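Local coordinates for protein 2,3-dimethylmalate lyase (Aspergillus niger, PDB 3FA4) that belongs to the phosphoenolpyruvate phosphomutase family of TIM-barrel proteins and binds a magnesium ion through a pair of aspartates, at residues L131-T134 and D135-V138; D86-T89 and G90-G93; I95-A98 and R99-Q103; Y169-S172 and V173-R177; I61-L64 and N65-R68. All blocks are in the same frame, centred on the assembly; numbering follows the deposited sequence.

Contact 1: residues L131-T134 and D135-V138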
# COMPACT_ATOMS: atom_id res chain seq x y z
N LEU B 131 -1.35 30.41 1.42
CA LEU B 131 -0.02 30.25 2.05
C LEU B 131 -0.06 30.21 3.55
O LEU B 131 -0.95 30.76 4.15
CB LEU B 131 0.89 31.38 1.62
CG LEU B 131 1.46 31.40 0.22
CD1 LEU B 131 2.57 32.35 0.35
CD2 LEU B 131 2.03 30.11 -0.17
N VAL B 132 0.92 29.55 4.14
CA VAL B 132 1.07 29.50 5.62
C VAL B 132 2.15 30.51 6.07
O VAL B 132 3.13 30.79 5.30
CB VAL B 132 1.39 28.00 6.01
CG1 VAL B 132 2.84 27.75 6.27
CG2 VAL B 132 0.54 27.55 7.17
N ASP B 133 1.99 31.09 7.26
CA ASP B 133 2.94 32.11 7.76
C ASP B 133 4.37 31.58 7.70
O ASP B 133 4.56 30.37 7.62
CB ASP B 133 2.59 32.46 9.18
CG ASP B 133 2.63 31.26 10.05
OD1 ASP B 133 1.72 30.37 9.94
OD2 ASP B 133 3.61 31.17 10.81
N THR B 134 5.38 32.47 7.72
CA THR B 134 6.76 32.08 7.51
C THR B 134 7.25 31.21 8.61
O THR B 134 8.02 30.30 8.34
CB THR B 134 7.71 33.31 7.35
OG1 THR B 134 7.31 34.11 6.22
CG2 THR B 134 9.13 32.86 7.08
N ASP B 135 6.82 31.49 9.84
CA ASP B 135 7.18 30.70 11.05
C ASP B 135 6.85 29.23 10.91
O ASP B 135 7.72 28.36 11.05
CB ASP B 135 6.46 31.23 12.28
CG ASP B 135 7.29 32.27 13.06
OD1 ASP B 135 8.31 32.79 12.53
OD2 ASP B 135 6.93 32.54 14.23
N THR B 136 5.59 28.96 10.60
CA THR B 136 5.13 27.62 10.30
C THR B 136 5.85 26.96 9.14
O THR B 136 6.06 25.75 9.20
CB THR B 136 3.60 27.60 10.05
OG1 THR B 136 2.90 28.09 11.23
CG2 THR B 136 3.16 26.15 9.79
N TYR B 137 6.20 27.71 8.09
CA TYR B 137 7.01 27.21 6.97
C TYR B 137 8.42 26.76 7.38
O TYR B 137 8.92 25.72 6.95
CB TYR B 137 7.12 28.30 5.91
CG TYR B 137 8.06 28.03 4.73
CD1 TYR B 137 7.96 26.87 3.97
CD2 TYR B 137 8.99 28.98 4.35
CE1 TYR B 137 8.83 26.61 2.93
CE2 TYR B 137 9.85 28.75 3.27
CZ TYR B 137 9.78 27.57 2.57
OH TYR B 137 10.56 27.41 1.48
N VAL B 138 9.10 27.57 8.18
CA VAL B 138 10.47 27.29 8.64
C VAL B 138 10.40 26.12 9.59
O VAL B 138 11.34 25.36 9.70
CB VAL B 138 11.06 28.51 9.45
CG1 VAL B 138 12.42 28.17 10.06
CG2 VAL B 138 11.13 29.76 8.59

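Contact 2: residues D86-T89 and G90-G93. With MG (magnesium ion), chain N.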
# COMPACT_ATOMS: atom_id res chain seq x y z
N ASP B 86 8.92 15.49 -5.78
CA ASP B 86 7.97 16.42 -5.13
C ASP B 86 7.66 15.83 -3.71
O ASP B 86 7.74 14.59 -3.58
CB ASP B 86 6.75 16.60 -6.03
CG ASP B 86 5.72 17.48 -5.43
OD1 ASP B 86 6.03 18.31 -4.52
OD2 ASP B 86 4.54 17.34 -5.84
N ALA B 87 7.46 16.67 -2.66
CA ALA B 87 7.01 16.18 -1.34
C ALA B 87 5.96 17.14 -0.78
O ALA B 87 5.70 17.16 0.43
CB ALA B 87 8.16 16.05 -0.30
N ASP B 88 5.37 17.96 -1.68
CA ASP B 88 4.32 18.88 -1.31
C ASP B 88 4.65 19.68 -0.05
O ASP B 88 5.65 20.38 -0.04
CB ASP B 88 3.01 18.13 -1.21
CG ASP B 88 2.66 17.41 -2.51
OD1 ASP B 88 2.83 17.99 -3.60
OD2 ASP B 88 2.26 16.23 -2.46
N THR B 89 3.86 19.56 1.02
CA THR B 89 4.07 20.40 2.21
C THR B 89 4.57 19.49 3.32
O THR B 89 4.58 19.87 4.51
CB THR B 89 2.79 21.19 2.57
OG1 THR B 89 1.77 20.34 3.13
CG2 THR B 89 2.22 21.88 1.29
N GLY B 90 4.94 18.26 2.96
CA GLY B 90 5.39 17.29 3.98
C GLY B 90 4.30 16.54 4.71
O GLY B 90 4.60 15.83 5.64
N TYR B 91 3.05 16.65 4.29
CA TYR B 91 2.00 15.70 4.72
C TYR B 91 1.57 15.81 6.20
O TYR B 91 1.00 14.88 6.76
CB TYR B 91 2.29 14.24 4.27
CG TYR B 91 2.67 14.21 2.78
CD1 TYR B 91 4.01 14.19 2.39
CD2 TYR B 91 1.73 14.34 1.80
CE1 TYR B 91 4.38 14.28 1.05
CE2 TYR B 91 2.10 14.41 0.45
CZ TYR B 91 3.41 14.39 0.11
OH TYR B 91 3.82 14.45 -1.21
N GLY B 92 1.83 16.98 6.81
CA GLY B 92 1.29 17.36 8.15
C GLY B 92 2.27 18.28 8.87
O GLY B 92 3.05 19.01 8.22
N GLY B 93 2.24 18.22 10.21
CA GLY B 93 3.11 18.98 11.11
C GLY B 93 4.54 18.46 11.06
O GLY B 93 4.82 17.58 10.27
MG MG N . 3.03 18.96 -5.39
O HOH W 1 4.34 20.38 -4.93
O HOH W 2 1.96 20.15 5.87
O HOH W 3 1.83 17.50 -6.14
O HOH W 4 3.21 19.64 -7.54

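Contact 3: residues I95-A98 and R99-Q103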
# COMPACT_ATOMS: atom_id res chain seq x y z
N ILE B 95 6.12 16.34 12.86
CA ILE B 95 6.13 14.88 13.02
C ILE B 95 5.97 14.19 11.68
O ILE B 95 6.64 13.17 11.41
CB ILE B 95 4.98 14.36 13.92
CG1 ILE B 95 5.14 14.76 15.40
CG2 ILE B 95 4.92 12.81 13.90
CD1 ILE B 95 6.24 13.99 16.08
N MET B 96 5.08 14.73 10.85
CA MET B 96 4.86 14.25 9.50
C MET B 96 5.96 14.64 8.54
O MET B 96 6.33 13.85 7.69
CB MET B 96 3.48 14.64 9.00
CG MET B 96 2.35 13.75 9.58
SD MET B 96 2.31 12.00 9.06
CE MET B 96 3.25 11.39 10.38
N VAL B 97 6.50 15.83 8.65
CA VAL B 97 7.73 16.15 7.87
C VAL B 97 8.90 15.15 8.08
O VAL B 97 9.54 14.73 7.11
CB VAL B 97 8.16 17.60 8.08
CG1 VAL B 97 9.25 17.95 7.11
CG2 VAL B 97 6.97 18.50 7.87
N ALA B 98 9.14 14.78 9.33
CA ALA B 98 10.25 13.93 9.78
C ALA B 98 10.12 12.54 9.20
O ALA B 98 11.11 11.96 8.68
CB ALA B 98 10.22 13.81 11.32
N ARG B 99 8.91 12.02 9.36
CA ARG B 99 8.46 10.75 8.77
C ARG B 99 8.63 10.67 7.29
O ARG B 99 9.07 9.65 6.79
CB ARG B 99 7.01 10.45 9.12
CG ARG B 99 6.87 10.05 10.56
CD ARG B 99 5.47 9.47 10.92
NE ARG B 99 5.05 8.29 10.14
CZ ARG B 99 5.11 7.03 10.58
NH1 ARG B 99 5.61 6.76 11.77
NH2 ARG B 99 4.71 6.00 9.81
N THR B 100 8.26 11.73 6.57
CA THR B 100 8.43 11.82 5.10
C THR B 100 9.94 11.81 4.77
O THR B 100 10.38 11.19 3.83
CB THR B 100 7.89 13.19 4.61
OG1 THR B 100 6.53 13.33 4.93
CG2 THR B 100 8.16 13.44 3.07
N THR B 101 10.70 12.54 5.56
CA THR B 101 12.17 12.73 5.35
C THR B 101 12.86 11.37 5.48
O THR B 101 13.63 11.03 4.64
CB THR B 101 12.72 13.80 6.31
OG1 THR B 101 12.02 15.05 6.10
CG2 THR B 101 14.24 14.04 6.13
N GLU B 102 12.52 10.62 6.55
CA GLU B 102 13.08 9.32 6.89
C GLU B 102 12.76 8.21 5.83
O GLU B 102 13.66 7.45 5.42
CB GLU B 102 12.59 8.88 8.29
CG GLU B 102 13.11 9.71 9.40
CD GLU B 102 12.19 9.76 10.62
OE1 GLU B 102 11.11 9.09 10.68
OE2 GLU B 102 12.56 10.51 11.56
N GLN B 103 11.47 8.11 5.48
CA GLN B 103 10.95 7.27 4.42
C GLN B 103 11.49 7.58 3.02
O GLN B 103 11.89 6.67 2.32
CB GLN B 103 9.43 7.36 4.42
CG GLN B 103 8.82 6.68 5.59
CD GLN B 103 7.37 6.55 5.48
OE1 GLN B 103 6.86 6.48 4.37
NE2 GLN B 103 6.67 6.47 6.62

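Contact 4: residues Y169-S172 and V173-R177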
# COMPACT_ATOMS: atom_id res chain seq x y z
N TYR B 169 7.87 39.66 -5.00
CA TYR B 169 9.29 39.25 -4.99
C TYR B 169 10.04 39.32 -3.65
O TYR B 169 10.63 38.34 -3.26
CB TYR B 169 10.05 39.96 -6.09
CG TYR B 169 11.48 39.53 -6.18
CD1 TYR B 169 11.85 38.36 -6.88
CD2 TYR B 169 12.48 40.29 -5.55
CE1 TYR B 169 13.21 37.99 -6.99
CE2 TYR B 169 13.84 39.91 -5.64
CZ TYR B 169 14.19 38.77 -6.33
OH TYR B 169 15.53 38.47 -6.39
N GLU B 170 10.04 40.45 -2.95
CA GLU B 170 10.86 40.56 -1.74
C GLU B 170 10.43 39.64 -0.61
O GLU B 170 11.24 39.29 0.23
CB GLU B 170 10.84 41.98 -1.19
CG GLU B 170 11.77 42.92 -1.87
CD GLU B 170 12.22 44.04 -0.92
OE1 GLU B 170 11.50 44.38 0.11
OE2 GLU B 170 13.32 44.56 -1.20
N GLU B 171 9.15 39.30 -0.56
CA GLU B 171 8.64 38.46 0.51
C GLU B 171 9.13 37.08 0.19
O GLU B 171 9.51 36.33 1.12
CB GLU B 171 7.09 38.51 0.60
CG GLU B 171 6.39 37.57 1.69
CD GLU B 171 7.04 37.56 3.08
OE1 GLU B 171 7.99 38.33 3.36
OE2 GLU B 171 6.62 36.74 3.94
N SER B 172 9.14 36.76 -1.11
CA SER B 172 9.59 35.45 -1.65
C SER B 172 11.04 35.20 -1.29
O SER B 172 11.40 34.16 -0.77
CB SER B 172 9.49 35.43 -3.18
OG SER B 172 8.16 35.22 -3.58
N VAL B 173 11.85 36.20 -1.57
CA VAL B 173 13.26 36.17 -1.22
C VAL B 173 13.45 36.06 0.33
O VAL B 173 14.24 35.24 0.75
CB VAL B 173 14.03 37.23 -1.98
CG1 VAL B 173 15.40 37.30 -1.49
CG2 VAL B 173 14.07 36.82 -3.42
N ALA B 174 12.67 36.82 1.13
CA ALA B 174 12.60 36.68 2.60
C ALA B 174 12.35 35.28 3.12
O ALA B 174 13.08 34.82 4.00
CB ALA B 174 11.55 37.65 3.24
N ARG B 175 11.33 34.62 2.60
CA ARG B 175 10.98 33.25 2.98
C ARG B 175 12.08 32.23 2.54
O ARG B 175 12.40 31.26 3.26
CB ARG B 175 9.61 32.83 2.39
CG ARG B 175 8.38 33.47 3.02
CD ARG B 175 7.16 33.19 2.24
NE ARG B 175 6.00 33.71 2.97
CZ ARG B 175 5.07 32.96 3.56
NH1 ARG B 175 5.08 31.63 3.49
NH2 ARG B 175 4.13 33.54 4.24
N LEU B 176 12.64 32.44 1.35
CA LEU B 176 13.83 31.63 0.97
C LEU B 176 14.98 31.72 1.94
O LEU B 176 15.48 30.70 2.33
CB LEU B 176 14.32 31.88 -0.46
CG LEU B 176 13.34 31.28 -1.47
CD1 LEU B 176 13.76 31.63 -2.87
CD2 LEU B 176 13.14 29.75 -1.24
N ARG B 177 15.38 32.95 2.28
CA ARG B 177 16.48 33.24 3.23
C ARG B 177 16.17 32.69 4.63
O ARG B 177 17.02 32.11 5.27
CB ARG B 177 16.67 34.75 3.33
CG ARG B 177 17.55 35.32 2.28
CD ARG B 177 17.70 36.84 2.46
NE ARG B 177 18.47 37.44 1.35
CZ ARG B 177 18.24 38.66 0.82
NH1 ARG B 177 17.24 39.47 1.23
NH2 ARG B 177 19.01 39.06 -0.17

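Contact 5: residues I61-L64 and N65-R68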
# COMPACT_ATOMS: atom_id res chain seq x y z
N ILE B 61 -4.24 15.26 -3.60
CA ILE B 61 -4.93 13.96 -3.39
C ILE B 61 -4.00 12.74 -3.17
O ILE B 61 -4.46 11.67 -2.80
CB ILE B 61 -6.07 13.68 -4.43
CG1 ILE B 61 -5.56 13.99 -5.83
CG2 ILE B 61 -7.21 14.59 -4.22
CD1 ILE B 61 -5.05 12.77 -6.55
N CYS B 62 -2.69 12.93 -3.38
CA CYS B 62 -1.71 11.95 -3.01
C CYS B 62 -1.37 12.10 -1.52
O CYS B 62 -1.09 13.22 -1.03
CB CYS B 62 -0.46 12.11 -3.86
SG CYS B 62 -0.73 12.21 -5.68
N THR B 63 -1.41 10.96 -0.82
CA THR B 63 -0.89 10.83 0.56
C THR B 63 0.66 10.64 0.61
O THR B 63 1.32 10.54 -0.42
CB THR B 63 -1.54 9.69 1.27
OG1 THR B 63 -1.13 8.50 0.61
CG2 THR B 63 -3.14 9.78 1.24
N LEU B 64 1.22 10.58 1.81
CA LEU B 64 2.64 10.17 1.95
C LEU B 64 2.88 8.78 1.27
O LEU B 64 3.85 8.63 0.51
CB LEU B 64 3.05 10.11 3.44
CG LEU B 64 4.48 9.64 3.76
CD1 LEU B 64 5.64 10.40 2.89
CD2 LEU B 64 4.65 9.74 5.25
N ASN B 65 2.02 7.81 1.59
CA ASN B 65 2.04 6.48 1.03
C ASN B 65 2.18 6.48 -0.52
O ASN B 65 3.09 5.88 -1.06
CB ASN B 65 0.76 5.76 1.41
CG ASN B 65 0.57 5.63 2.92
OD1 ASN B 65 0.59 6.61 3.64
ND2 ASN B 65 0.31 4.43 3.38
N ASP B 66 1.25 7.12 -1.22
CA ASP B 66 1.36 7.21 -2.69
C ASP B 66 2.71 7.71 -3.21
O ASP B 66 3.29 7.13 -4.12
CB ASP B 66 0.32 8.12 -3.26
CG ASP B 66 -1.09 7.80 -2.78
OD1 ASP B 66 -1.44 6.64 -2.45
OD2 ASP B 66 -1.84 8.76 -2.69
N MET B 67 3.12 8.83 -2.64
CA MET B 67 4.14 9.67 -3.12
C MET B 67 5.48 9.03 -2.87
O MET B 67 6.30 8.99 -3.75
CB MET B 67 3.98 11.01 -2.38
CG MET B 67 2.93 11.90 -3.08
SD MET B 67 3.55 12.72 -4.61
CE MET B 67 2.05 12.75 -5.51
N ARG B 68 5.69 8.52 -1.66
CA ARG B 68 6.84 7.68 -1.34
C ARG B 68 6.92 6.37 -2.12
O ARG B 68 8.01 5.95 -2.46
CB ARG B 68 6.83 7.35 0.15
CG ARG B 68 8.04 6.52 0.59
CD ARG B 68 7.71 5.05 0.71
NE ARG B 68 8.93 4.32 1.07
CZ ARG B 68 9.22 3.84 2.28
NH1 ARG B 68 8.39 3.95 3.29
NH2 ARG B 68 10.34 3.20 2.46

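Contact 1: residues L131-T134 and D135-V138
The carboxylate of D133 reaches over the first turn of the helix that follows it and meets T136 with both oxygens. OD2 of D133 accepts from T136 N at 3.0 Å, a nearly straight bond (172°) that arrives from above the carboxylate plane, while OD1 of D133 takes the hydroxyl OG1 of T136 at 2.9 Å on its syn lone pair. With CG lying between the backbone N and the carbonyl carbon (chi1 58°), the acid folds back over the helix start. Two donors thus fix the tilt of the carboxylate. Backbone bonds continue the turn: Y137 N to D133 O at 3.2 Å and V138 N to T134 O at 2.9 Å. The apolar contacts flank this polar grip. CG1 of V132 rests against CB of T136 at 3.9 Å and also faces CB of Y137, and the methyls T134 CG2 and V138 CG2 meet at 4.0 Å. Outside, R175 holds V132 O, and the side chain of T134 packs on E171 and R175 of helix 169-181. D133 is the N-cap of helix 134-151, an aspartate whose side chain closes the first turn at the surface of the barrel.

Contact 2: residues D86-T89 and G90-G93
The magnesium site at the end of strand 83-86 is built on this bend, in which D86 and D88 both supply a carboxylate oxygen to the ion. D86 OD2 binds magnesium at 2.3 Å and D88 OD1 at 2.0 Å, and three waters are also bound to the ion. One of these waters donates back to D86 OD1, so that this carboxylate holds the ion directly and through its hydration shell. The same OD1 of D86 accepts from D88 N at 2.9 Å, forming an Asx turn that sets the second aspartate relative to the first. Overlapping it, a type II' beta turn runs from A87 to G90, closed by G90 N to A87 O at 2.9 Å. The ring of Y91 packs obliquely against the turn: its CE1 approaches A87 O at 3.2 Å, and its OH gives a weak hydrogen bond to D88 OD2 at 2.7 Å. The carboxylate of D88 is turned 72° from that ring. It is engaged at both oxygens, by the metal and, weakly, by the phenol, which probably limits its rotation. A further water ties T89 to G92, bridging T89 O, T89 OG1 and G92 O. The segment leads from strand 83-86 to helix 94-107: G93 is the N-cap of that helix, Y91 packs on T100 and A87 on Y104 within it, and D86 and A87 lean on H113 and F112 of the adjacent strand 111-114.

Contact 3: residues I95-A98 and R99-Q103
T100 turns its side chain back along the helix onto the preceding turn. Its CB lies over V97 O at 3.4 Å, and OG1, the polar tip, bonds to M96 O at 2.8 Å and makes a second, weak bond with G90 O; the methyl branch CG2 points anti to the backbone N. The hydroxyl stands beside the backbone N and opposite the carbonyl carbon (chi1 -60°), which directs it down to the carbonyl one turn earlier. T100 N bonds to the same M96 O at 3.1 Å, and the two donors come from opposite faces of the carbonyl plane, so this oxygen is gripped twice. T101 repeats the pattern one residue on: OG1 of T101 meets V97 O at 2.7 Å from above the carbonyl plane, while T101 N reaches it from the other face at 2.9 Å. Here the hydroxyl of T101 also lies near CG1 of V97. Bound within the helix, both hydroxyls are provided with an acceptor. R99 places CG 3.2 Å from I95 O. V97, A98 and T101 pack on A144 or A147 of helix 134-151, whereas I95 and M96 meet I61 of a second subunit. Threonine hydroxyls sharing the i-4 carbonyl with their own N-H are a known way of satisfying them inside a helix, here the crossover helix of the beta-alpha-beta unit between strands 83-86 and 111-114.

Contact 4: residues Y169-S172 and V173-R177
One face of the Y169 ring is covered by V173 CG2, which stands 3.5 Å above the plane, offset toward the rim. This methyl makes a CH-pi contact, 3.9 Å from the ring centroid and 25° off the normal, and its closest ring atom is CZ of Y169. The OH of Y169 bonds to D204. On the guanidinium of R175 the carboxylate of E171 lies at the edge: OE2 of E171 accepts from NE of R175 at 3.2 Å in a salt bridge, with the two planes turned 82° from each other. The oxygen is approached from above its own carboxylate plane, and the bond is moderately bent. E171 gets there with CG opposite the backbone N (chi1 177°) and a bend at chi2, while R175 runs extended from CG to NE. NH1 of R175 forms a salt bridge with D116 and a hydrogen bond with V132 O, so E171 is one of several partners that help to fix this guanidinium. OE1 of E171 rests against CB of A174 at 3.6 Å. Backbone bonds such as R175 N to E171 O at 2.9 Å carry the helix on. The pairs Y169-V173 and E171-R175 are i to i+4 contacts of helix 169-181, one aromatic and one charged, on the outer layer of the barrel.

Contact 5: residues I61-L64 and N65-R68
L64, C62 and M67 have much of their surface covered where the loop turns into helix 64-75, and the polar cap of T63 and D66 lies beside them. L64 O accepts from R68 N at 2.8 Å, and the leucyl CD1 comes within 4.3 Å of R68 CB; outward it packs on T100 and Q103 of helix 94-107. The side chain of M67 turns back toward the loop, and its CG presses on C62 CB at 3.5 Å, a tight approach; the placing of the methionine tip beyond it is doubtful. That cysteine also packs on A50 and H54 of helix 46-54, and M67 on T49. T63 and D66 form a capping box. D66 OD2 takes the N-H of T63 at 2.9 Å, met from above the carboxylate plane, and T63 OG1 receives D66 N in a weak bond of 3.3 Å. A chi1 of 65° folds this hydroxyl in over its own backbone, facing the first N-H groups of the helix. Further partners hold the box. H54 bonds to D66 OD2, while T63 OG1 meets N65 of a second subunit and D66 OD1 the ND2 of that N65. R68 is paired with E72 of its own chain and with E72 of a third subunit. T63 N and, probably, H54 donate to D66 OD2, which would probably favour the charged carboxylate, and the capping box is tied directly into the subunit interface.

Contact 2 is the hub. It carries the magnesium ion and touches contact 3, where Y91 O lies 3.3 Å from M96 CG, and contact 5, where Y91 OH lies 3.3 Å from M67 CG; its centre is about 9 Å from each of theirs. The side chain of M67 in contact 5 is about 6 Å from the ion, that of T100 in contact 3 about 11 Å. Contacts 3 and 5 also meet through Q103 and R68, and both face a second subunit. Contacts 1 and 4 form a separate pair, their centres about 12 Å apart, in which Y137 CE2 packs 3.6 Å from R175 O; the side chain of Y137 is about 13 Å from the ion.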